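Local coordinates for catechol 2,3-dioxygenase (Rhodococcus sp., PDB 2WL9), which probably uses a mononuclear iron site to cleave the aromatic ring of catechols next to the two hydroxyls, as in type I extradiol dioxygenases, at residues A70-L75 with I118-Q123; M28-V33 with I41-D46. All blocks are in the same frame, centred on the assembly; numbering follows the deposited sequence.

Interaction 1: residues A70-L75 with I118-Q123; sequences AGPVEL and IFYGPQ
P72 lies over one face of the Y120 ring. Its CD sits 3.8 Å from the ring centroid and 17° off the normal, a CH-pi contact, and the proline N lies over the ring centre. Further out, P72 CB comes within 3.6 Å of Y120 CZ, and on the same face the peptide carbon of G71 covers the rim near CG. L75 meets the ring differently: its CD2 touches Y120 CD2 at 3.9 Å, in the ring plane and at the edge. The other branch, CD1, turns to the I118 carbonyl, 3.5 Å from O, and to I118 CG2. Chi1 of 74° puts Y120 CG between the backbone N and the carbonyl carbon, and chi2 near 90° turns the ring so that one face meets P72. No hydrogen bond crosses this contact. G71 is the N-cap of helix 72-84, and its O accepts the first helical bond, from L75 N at 3.0 Å, which links the residue over the ring face to the one at its edge. This first turn thus packs on the end of strand 115-120, whose Y120 pairs by backbone with L103 and G104, while L75 also rests on V106 of strand 104-109 and R165 of the second subunit packs on P72.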
loop_
_atom_site.group_PDB
_atom_site.type_symbol
_atom_site.label_atom_id
_atom_site.label_comp_id
_atom_site.label_asym_id
_atom_site.label_seq_id
_atom_site.Cartn_x
_atom_site.Cartn_y
_atom_site.Cartn_z
ATOM N N ALA C 70 13.626 -23.315 -16.517
ATOM C CA ALA C 70 12.784 -22.309 -17.164
ATOM C C ALA C 70 12.517 -22.553 -18.650
ATOM O O ALA C 70 11.454 -22.183 -19.150
ATOM C CB ALA C 70 13.379 -20.910 -16.959
ATOM N N GLY C 71 13.480 -23.142 -19.357
ATOM C CA GLY C 71 13.357 -23.307 -20.796
ATOM C C GLY C 71 14.464 -24.139 -21.420
ATOM O O GLY C 71 15.371 -24.596 -20.720
ATOM N N PRO C 72 14.409 -24.320 -22.752
ATOM C CA PRO C 72 15.355 -25.152 -23.495
ATOM C C PRO C 72 16.808 -24.679 -23.416
ATOM O O PRO C 72 17.722 -25.510 -23.424
ATOM C CB PRO C 72 14.840 -25.067 -24.939
ATOM C CG PRO C 72 14.013 -23.834 -24.986
ATOM C CD PRO C 72 13.389 -23.729 -23.639
ATOM N N VAL C 73 17.019 -23.363 -23.352
ATOM C CA VAL C 73 18.374 -22.806 -23.236
ATOM C C VAL C 73 18.975 -23.180 -21.883
ATOM O O VAL C 73 20.124 -23.623 -21.806
ATOM C CB VAL C 73 18.413 -21.261 -23.420
ATOM C CG1 VAL C 73 19.850 -20.745 -23.349
ATOM C CG2 VAL C 73 17.776 -20.861 -24.751
ATOM N N GLU C 74 18.183 -22.996 -20.828
ATOM C CA GLU C 74 18.552 -23.401 -19.468
ATOM C C GLU C 74 18.811 -24.910 -19.354
ATOM O O GLU C 74 19.734 -25.335 -18.645
ATOM C CB GLU C 74 17.476 -22.978 -18.458
ATOM C CG GLU C 74 17.310 -21.466 -18.269
ATOM C CD GLU C 74 16.458 -20.805 -19.350
ATOM O OE1 GLU C 74 15.951 -21.509 -20.254
ATOM O OE2 GLU C 74 16.288 -19.567 -19.291
ATOM N N LEU C 75 18.046 -25.729 -20.037
ATOM C CA LEU C 75 18.276 -27.157 -20.025
ATOM C C LEU C 75 19.604 -27.514 -20.664
ATOM O O LEU C 75 20.352 -28.310 -20.187
ATOM C CB LEU C 75 17.121 -27.917 -20.665
ATOM C CG LEU C 75 17.155 -29.452 -20.633
ATOM C CD1 LEU C 75 17.203 -30.046 -19.302
ATOM C CD2 LEU C 75 16.190 -30.063 -21.479
ATOM N N ILE C 118 15.406 -33.789 -15.480
ATOM C CA ILE C 118 15.399 -32.326 -15.588
ATOM C C ILE C 118 14.671 -31.914 -16.875
ATOM O O ILE C 118 15.007 -32.369 -17.972
ATOM C CB ILE C 118 16.815 -31.714 -15.508
ATOM C CG1 ILE C 118 17.580 -32.267 -14.294
ATOM C CG2 ILE C 118 16.723 -30.193 -15.386
ATOM C CD1 ILE C 118 19.072 -32.333 -14.497
ATOM N N PHE C 119 13.671 -31.051 -16.726
ATOM C CA PHE C 119 12.727 -30.790 -17.802
ATOM C C PHE C 119 12.295 -29.334 -17.848
ATOM O O PHE C 119 12.459 -28.598 -16.866
ATOM C CB PHE C 119 11.479 -31.660 -17.598
ATOM C CG PHE C 119 10.554 -31.152 -16.516
ATOM C CD1 PHE C 119 9.469 -30.340 -16.834
ATOM C CD2 PHE C 119 10.770 -31.490 -15.185
ATOM C CE1 PHE C 119 8.598 -29.876 -15.835
ATOM C CE2 PHE C 119 9.914 -31.028 -14.172
ATOM C CZ PHE C 119 8.819 -30.222 -14.500
ATOM N N TYR C 120 11.713 -28.942 -18.976
ATOM C CA TYR C 120 11.034 -27.647 -19.122
ATOM C C TYR C 120 9.710 -27.836 -19.867
ATOM O O TYR C 120 9.520 -28.831 -20.571
ATOM C CB TYR C 120 11.917 -26.631 -19.882
ATOM C CG TYR C 120 12.028 -26.899 -21.373
ATOM C CD1 TYR C 120 11.110 -26.346 -22.275
ATOM C CD2 TYR C 120 13.039 -27.721 -21.882
ATOM C CE1 TYR C 120 11.196 -26.603 -23.635
ATOM C CE2 TYR C 120 13.134 -27.983 -23.243
ATOM C CZ TYR C 120 12.205 -27.424 -24.112
ATOM O OH TYR C 120 12.297 -27.679 -25.453
ATOM N N GLY C 121 8.807 -26.866 -19.722
ATOM C CA GLY C 121 7.537 -26.865 -20.450
ATOM C C GLY C 121 6.533 -27.919 -20.006
ATOM O O GLY C 121 6.164 -28.798 -20.799
ATOM N N PRO C 122 6.058 -27.836 -18.749
ATOM C CA PRO C 122 4.992 -28.750 -18.334
ATOM C C PRO C 122 3.716 -28.482 -19.115
ATOM O O PRO C 122 3.454 -27.330 -19.496
ATOM C CB PRO C 122 4.763 -28.378 -16.869
ATOM C CG PRO C 122 5.195 -26.946 -16.783
ATOM C CD PRO C 122 6.397 -26.879 -17.676
ATOM N N GLN C 123 2.946 -29.543 -19.363
ATOM C CA GLN C 123 1.601 -29.424 -19.905
ATOM C C GLN C 123 0.685 -28.842 -18.826
ATOM O O GLN C 123 0.576 -29.386 -17.728
ATOM C CB GLN C 123 1.076 -30.795 -20.369
ATOM C CG GLN C 123 -0.380 -30.796 -20.873
ATOM C CD GLN C 123 -0.939 -32.201 -21.100
ATOM O OE1 GLN C 123 -0.207 -33.136 -21.430
ATOM N NE2 GLN C 123 -2.242 -32.349 -20.923
#

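Interaction 2: residues M28-V33 with I41-D46; sequences MGMQVV and IYLRMD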
loop_
_atom_site.group_PDB
_atom_site.type_symbol
_atom_site.label_atom_id
_atom_site.label_comp_id
_atom_site.label_asym_id
_atom_site.label_seq_id
_atom_site.Cartn_x
_atom_site.Cartn_y
_atom_site.Cartn_z
ATOM N N MET C 28 -6.762 -36.341 0.741
ATOM C CA MET C 28 -5.835 -35.223 0.561
ATOM C C MET C 28 -6.385 -34.094 -0.309
ATOM O O MET C 28 -6.012 -32.936 -0.128
ATOM C CB MET C 28 -4.459 -35.705 0.065
ATOM C CG MET C 28 -3.728 -36.659 1.038
ATOM S SD MET C 28 -3.621 -36.046 2.739
ATOM C CE MET C 28 -3.080 -37.517 3.609
ATOM N N GLY C 29 -7.280 -34.418 -1.233
ATOM C CA GLY C 29 -7.939 -33.383 -2.043
ATOM C C GLY C 29 -7.356 -33.229 -3.435
ATOM O O GLY C 29 -7.769 -32.352 -4.201
ATOM N N MET C 30 -6.396 -34.080 -3.773
ATOM C CA MET C 30 -5.836 -34.085 -5.128
ATOM C C MET C 30 -6.891 -34.505 -6.142
ATOM O O MET C 30 -7.906 -35.091 -5.781
ATOM C CB MET C 30 -4.624 -35.006 -5.210
ATOM C CG MET C 30 -3.495 -34.533 -4.332
ATOM S SD MET C 30 -1.956 -35.405 -4.589
ATOM C CE MET C 30 -0.948 -34.498 -3.423
ATOM N N GLN C 31 -6.653 -34.177 -7.402
ATOM C CA GLN C 31 -7.568 -34.544 -8.470
ATOM C C GLN C 31 -7.023 -35.741 -9.226
ATOM O O GLN C 31 -5.885 -35.720 -9.689
ATOM C CB GLN C 31 -7.776 -33.375 -9.435
ATOM C CG GLN C 31 -8.814 -33.664 -10.516
ATOM C CD GLN C 31 -9.047 -32.493 -11.441
ATOM O OE1 GLN C 31 -8.404 -31.451 -11.321
ATOM N NE2 GLN C 31 -9.967 -32.663 -12.382
ATOM N N VAL C 32 -7.836 -36.786 -9.340
ATOM C CA VAL C 32 -7.461 -37.952 -10.132
ATOM C C VAL C 32 -7.684 -37.638 -11.611
ATOM O O VAL C 32 -8.756 -37.159 -12.004
ATOM C CB VAL C 32 -8.254 -39.228 -9.726
ATOM C CG1 VAL C 32 -7.966 -40.365 -10.679
ATOM C CG2 VAL C 32 -7.912 -39.652 -8.295
ATOM N N VAL C 33 -6.658 -37.912 -12.410
ATOM C CA VAL C 33 -6.691 -37.706 -13.856
ATOM C C VAL C 33 -6.380 -39.036 -14.555
ATOM O O VAL C 33 -5.290 -39.586 -14.399
ATOM C CB VAL C 33 -5.691 -36.606 -14.289
ATOM C CG1 VAL C 33 -5.671 -36.448 -15.810
ATOM C CG2 VAL C 33 -6.029 -35.270 -13.616
ATOM N N ILE C 41 -2.175 -43.735 -13.899
ATOM C CA ILE C 41 -3.065 -42.593 -13.731
ATOM C C ILE C 41 -2.252 -41.456 -13.115
ATOM O O ILE C 41 -1.057 -41.627 -12.835
ATOM C CB ILE C 41 -4.313 -42.934 -12.870
ATOM C CG1 ILE C 41 -3.905 -43.418 -11.477
ATOM C CG2 ILE C 41 -5.211 -43.948 -13.589
ATOM C CD1 ILE C 41 -5.038 -43.424 -10.471
ATOM N N TYR C 42 -2.882 -40.300 -12.924
ATOM C CA TYR C 42 -2.167 -39.115 -12.442
ATOM C C TYR C 42 -2.881 -38.441 -11.278
ATOM O O TYR C 42 -4.105 -38.513 -11.149
ATOM C CB TYR C 42 -1.975 -38.081 -13.561
ATOM C CG TYR C 42 -1.372 -38.618 -14.842
ATOM C CD1 TYR C 42 -0.015 -38.459 -15.124
ATOM C CD2 TYR C 42 -2.169 -39.283 -15.773
ATOM C CE1 TYR C 42 0.535 -38.965 -16.299
ATOM C CE2 TYR C 42 -1.638 -39.789 -16.936
ATOM C CZ TYR C 42 -0.291 -39.627 -17.200
ATOM O OH TYR C 42 0.212 -40.138 -18.366
ATOM N N LEU C 43 -2.103 -37.768 -10.440
ATOM C CA LEU C 43 -2.680 -36.947 -9.388
ATOM C C LEU C 43 -2.359 -35.494 -9.690
ATOM O O LEU C 43 -1.214 -35.135 -9.911
ATOM C CB LEU C 43 -2.151 -37.362 -8.011
ATOM C CG LEU C 43 -2.416 -38.810 -7.579
ATOM C CD1 LEU C 43 -1.591 -39.164 -6.331
ATOM C CD2 LEU C 43 -3.897 -39.079 -7.345
ATOM N N ARG C 44 -3.392 -34.669 -9.704
ATOM C CA ARG C 44 -3.269 -33.264 -10.075
ATOM C C ARG C 44 -3.482 -32.400 -8.836
ATOM O O ARG C 44 -4.352 -32.699 -8.015
ATOM C CB ARG C 44 -4.311 -32.968 -11.157
ATOM C CG ARG C 44 -4.400 -31.538 -11.610
ATOM C CD ARG C 44 -5.455 -31.398 -12.690
ATOM N NE ARG C 44 -5.288 -30.152 -13.429
ATOM C CZ ARG C 44 -6.280 -29.427 -13.931
ATOM N NH1 ARG C 44 -7.547 -29.794 -13.758
ATOM N NH2 ARG C 44 -6.000 -28.310 -14.582
ATOM N N MET C 45 -2.679 -31.343 -8.692
ATOM C CA MET C 45 -2.753 -30.467 -7.517
ATOM C C MET C 45 -3.074 -29.015 -7.880
ATOM O O MET C 45 -3.359 -28.193 -6.995
ATOM C CB MET C 45 -1.430 -30.485 -6.739
ATOM C CG MET C 45 -1.024 -31.836 -6.169
ATOM S SD MET C 45 0.636 -31.782 -5.482
ATOM C CE MET C 45 0.423 -30.677 -4.083
ATOM N N ASP C 46 -3.008 -28.699 -9.169
ATOM C CA ASP C 46 -3.136 -27.318 -9.638
ATOM C C ASP C 46 -3.402 -27.273 -11.141
ATOM O O ASP C 46 -3.889 -28.247 -11.704
ATOM C CB ASP C 46 -1.892 -26.493 -9.263
ATOM C CG ASP C 46 -0.597 -27.031 -9.883
ATOM O OD1 ASP C 46 -0.633 -28.012 -10.658
ATOM O OD2 ASP C 46 0.476 -26.461 -9.585
#
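Q31 and R44 form a hydrogen-bonded pair in the antiparallel hairpin of strands 31-33 and 40-44, at the outer end of the N-terminal domain's mixed sheet. The backbone ladder is close: Q31 N reaches R44 O at 2.8 Å and almost straight (178°), R44 N returns to Q31 O, and V33 and Y42 exchange a second pair of bonds. Between them V32 faces L43 as the non-hydrogen-bonded pair, and L43 CA directs a CA-H...O contact at Q31 O.

Packing is tight beside M30. Its extended chain lies alongside M45, pointing the same way, with CE 3.8 Å from M45 SD, while the M30 side chain crosses that of L43 at about a right angle, with SD 3.9 Å from L43 CB. W262 of strand 261-266 touches M30 as well. On the V32 side the fit is looser: V32 CG2 and L43 CD2 approach only to 4.2 Å, and V32, partly exposed, leans on R21 and A25.

The face carrying Q31, V33, Y42 and R44 is more polar. V33 CG2 rests 3.8 Å from R44 CB, and the Y42 hydroxyl bonds to E37. Q31 and R44 run side by side, their amide and guanidinium planes 42° apart; both chains leave with CG anti to the backbone N (chi1 -175° for Q31). R44 NH1 also bonds S128 O, and Q31 OE1 also accepts from H131 N. Across the pair, NH1 meets OE1 at 3.1 Å, tilted out of both the amide and guanidinium planes.

Both interactions belong to the same mixed sheet of the N-terminal domain. Interaction 2 pairs its edge strand 31-33 with strand 40-44, whereas interaction 1 lays the start of helix 72-84 on strand 115-120, with strands 52-56, 6-14 and 61-68 between. Their centres are 22 Å apart and their nearest atoms about 7 Å, so they do not touch. W48 bridges the interval: P122 of interaction 1 packs on it, and its backbone O accepts from R44 NE of interaction 2. The side chain of M45 in interaction 2 is about 13 Å from the bound iron. That metal is held by H149, H212, Y253 and E263; neither contact supplies a metal ligand.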